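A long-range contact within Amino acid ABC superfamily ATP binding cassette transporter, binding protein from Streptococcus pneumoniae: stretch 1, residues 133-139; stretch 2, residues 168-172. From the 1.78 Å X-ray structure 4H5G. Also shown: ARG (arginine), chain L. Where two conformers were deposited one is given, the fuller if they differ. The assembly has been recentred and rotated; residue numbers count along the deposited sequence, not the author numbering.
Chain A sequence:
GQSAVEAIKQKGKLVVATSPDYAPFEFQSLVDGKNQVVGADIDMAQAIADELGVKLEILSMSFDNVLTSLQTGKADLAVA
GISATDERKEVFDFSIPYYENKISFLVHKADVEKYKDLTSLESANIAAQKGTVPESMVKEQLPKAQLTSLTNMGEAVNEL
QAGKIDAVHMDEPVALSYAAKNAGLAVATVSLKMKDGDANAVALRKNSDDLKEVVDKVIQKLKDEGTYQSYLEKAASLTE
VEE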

# COMPACT_ATOMS: atom_id res chain seq x y z
N VAL A 133 8.04 -4.75 -1.57
CA VAL A 133 9.24 -4.01 -1.97
C VAL A 133 10.11 -3.57 -0.78
O VAL A 133 11.32 -3.81 -0.81
CB VAL A 133 8.90 -2.84 -2.95
CG1 VAL A 133 10.13 -1.97 -3.22
CG2 VAL A 133 8.33 -3.40 -4.25
N PRO A 134 9.52 -2.96 0.26
CA PRO A 134 10.37 -2.62 1.42
C PRO A 134 11.07 -3.84 2.04
O PRO A 134 12.19 -3.70 2.54
CB PRO A 134 9.37 -2.01 2.42
CG PRO A 134 8.30 -1.44 1.55
CD PRO A 134 8.16 -2.42 0.40
N GLU A 135 10.44 -5.00 1.98
CA GLU A 135 11.08 -6.23 2.45
C GLU A 135 12.26 -6.61 1.56
O GLU A 135 13.37 -6.89 2.05
CB GLU A 135 10.07 -7.39 2.49
CG GLU A 135 10.68 -8.71 2.95
CD GLU A 135 9.77 -9.91 2.69
OE1 GLU A 135 9.73 -10.84 3.53
OE2 GLU A 135 9.09 -9.92 1.64
N SER A 136 12.03 -6.59 0.25
CA SER A 136 13.06 -6.95 -0.72
C SER A 136 14.27 -6.03 -0.60
O SER A 136 15.41 -6.47 -0.70
CB SER A 136 12.51 -6.88 -2.15
OG SER A 136 11.51 -7.85 -2.37
N MET A 137 14.00 -4.75 -0.40
CA MET A 137 15.06 -3.74 -0.30
C MET A 137 15.97 -4.02 0.88
O MET A 137 17.19 -3.90 0.78
CB MET A 137 14.43 -2.34 -0.18
CG MET A 137 13.76 -1.89 -1.46
SD MET A 137 12.87 -0.35 -1.20
CE MET A 137 14.25 0.79 -0.98
N VAL A 138 15.39 -4.40 2.01
CA VAL A 138 16.22 -4.73 3.17
C VAL A 138 17.08 -5.97 2.90
O VAL A 138 18.27 -5.98 3.20
CB VAL A 138 15.36 -4.94 4.44
CG1 VAL A 138 16.25 -5.43 5.59
CG2 VAL A 138 14.66 -3.64 4.84
N LYS A 139 16.47 -7.00 2.32
CA LYS A 139 17.21 -8.23 1.99
C LYS A 139 18.37 -7.96 1.06
O LYS A 139 19.43 -8.57 1.19
CB LYS A 139 16.29 -9.28 1.36
CG LYS A 139 15.28 -9.90 2.31
CD LYS A 139 14.53 -11.05 1.63
CE LYS A 139 13.46 -11.65 2.54
NZ LYS A 139 12.66 -12.69 1.83
N VAL A 168 10.96 -0.33 11.36
CA VAL A 168 10.08 -1.02 10.41
C VAL A 168 10.13 -0.30 9.07
O VAL A 168 9.86 0.90 9.00
CB VAL A 168 8.63 -1.03 10.90
CG1 VAL A 168 7.77 -1.86 9.93
CG2 VAL A 168 8.52 -1.61 12.31
N HIS A 169 10.47 -1.03 8.01
CA HIS A 169 10.54 -0.45 6.66
C HIS A 169 9.15 -0.44 6.03
O HIS A 169 8.46 -1.46 6.06
CB HIS A 169 11.49 -1.28 5.78
CG HIS A 169 12.20 -0.49 4.72
ND1 HIS A 169 12.52 -1.03 3.50
CD2 HIS A 169 12.66 0.78 4.71
CE1 HIS A 169 13.15 -0.12 2.77
NE2 HIS A 169 13.25 0.99 3.48
N MET A 170 8.75 0.69 5.45
CA MET A 170 7.39 0.82 4.89
C MET A 170 7.29 2.02 3.97
O MET A 170 8.17 2.87 3.96
CB MET A 170 6.36 0.95 6.02
CG MET A 170 6.52 2.25 6.82
SD MET A 170 5.35 2.38 8.19
CE MET A 170 5.90 1.06 9.26
N ASP A 171 6.22 2.10 3.19
CA ASP A 171 6.02 3.29 2.36
C ASP A 171 5.95 4.54 3.22
O ASP A 171 5.33 4.53 4.28
CB ASP A 171 4.75 3.14 1.50
CG ASP A 171 4.95 2.18 0.35
OD1 ASP A 171 5.51 2.62 -0.68
OD2 ASP A 171 4.60 0.99 0.48
N GLU A 172 6.60 5.62 2.79
CA GLU A 172 6.68 6.84 3.61
C GLU A 172 5.34 7.40 4.15
O GLU A 172 5.26 7.77 5.33
CB GLU A 172 7.49 7.94 2.90
CG GLU A 172 7.43 9.28 3.65
CD GLU A 172 8.51 10.25 3.22
OE1 GLU A 172 8.28 11.00 2.25
OE2 GLU A 172 9.58 10.28 3.86
N ARG L . 4.41 -0.67 -1.84
CA ARG L . 4.85 -1.96 -1.29
C ARG L . 4.70 -3.07 -2.30
O ARG L . 3.96 -2.95 -3.30
CB ARG L . 4.07 -2.31 -0.01
CG ARG L . 2.55 -2.22 -0.14
CD ARG L . 1.85 -2.79 1.10
NE ARG L . 0.40 -2.56 1.06
CZ ARG L . -0.45 -2.90 2.01
NH1 ARG L . -1.75 -2.63 1.88
NH2 ARG L . -0.01 -3.51 3.11
OXT ARG L . 5.32 -4.12 -2.15

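A buried histidine side chain reaches from a strand to a helix and bonds to a backbone carbonyl there: ND1 of His 169 donates to O of Pro 134 at 2.9 Å, with an N-H...O angle of 172°, close to straight. This is the one hydrogen bond between the two stretches, and the acceptor is already in use. Within the helix, N of Val 138 also donates to O of Pro 134, but at 3.3 Å, a weak bond. The carbonyl thus serves the helix and the strand at once. It lies at the edge of the imidazole, near the ring plane, where the N-H of a ring nitrogen points.

The helix, residues 133-139, and the strand, residues 168-171, run at 133° to each other, and their axes come within 7.5 Å. The backbones are nearest at Pro 134 and His 169, whose CA atoms are 5.7 Å apart. These two residues, both buried and both with CA-to-CB bonds directed toward the opposing stretch, have the largest areas covered by it, 68 and 92 Å² of the whole residue.

Apolar atoms of the helix pack against the ND1 and CE1 side of the imidazole. CB of Pro 134 is 3.5 Å from ND1 of His 169, beside the hydrogen bond made by the same proline's carbonyl. CB of Met 137 approaches CE1 of His 169 at 3.9 Å, at the ring edge, while CG2 of Val 138 stands 3.6 Å from ND1 of His 169 in an oblique position. The sulfur of Met 137, SD, is 5.0 Å from the centroid of the His 169 ring and 71° off its normal, so it does not sit over the ring face. Further along the strand, contact with the proline loosens: CB of Pro 134 is 4.1 Å from N of Met 170, and CG of Pro 134 is 4.4 Å from N of Asp 171. The CA-to-CB bond of Met 170 points away from the helix, leaving its backbone to make the contact.

Bound arginine links the stretches a second time. Its OXT accepts a hydrogen bond from N of Val 133 at 2.9 Å, and its N donates to OD2 of Asp 171, also at 2.9 Å. The ligand's alpha-amino and carboxylate groups therefore bridge helix and strand, as suits an amino acid binding protein. Between these bonds, CD of Pro 134 packs 3.7 Å from CA of the ligand, so the proline that meets His 169 also touches the arginine.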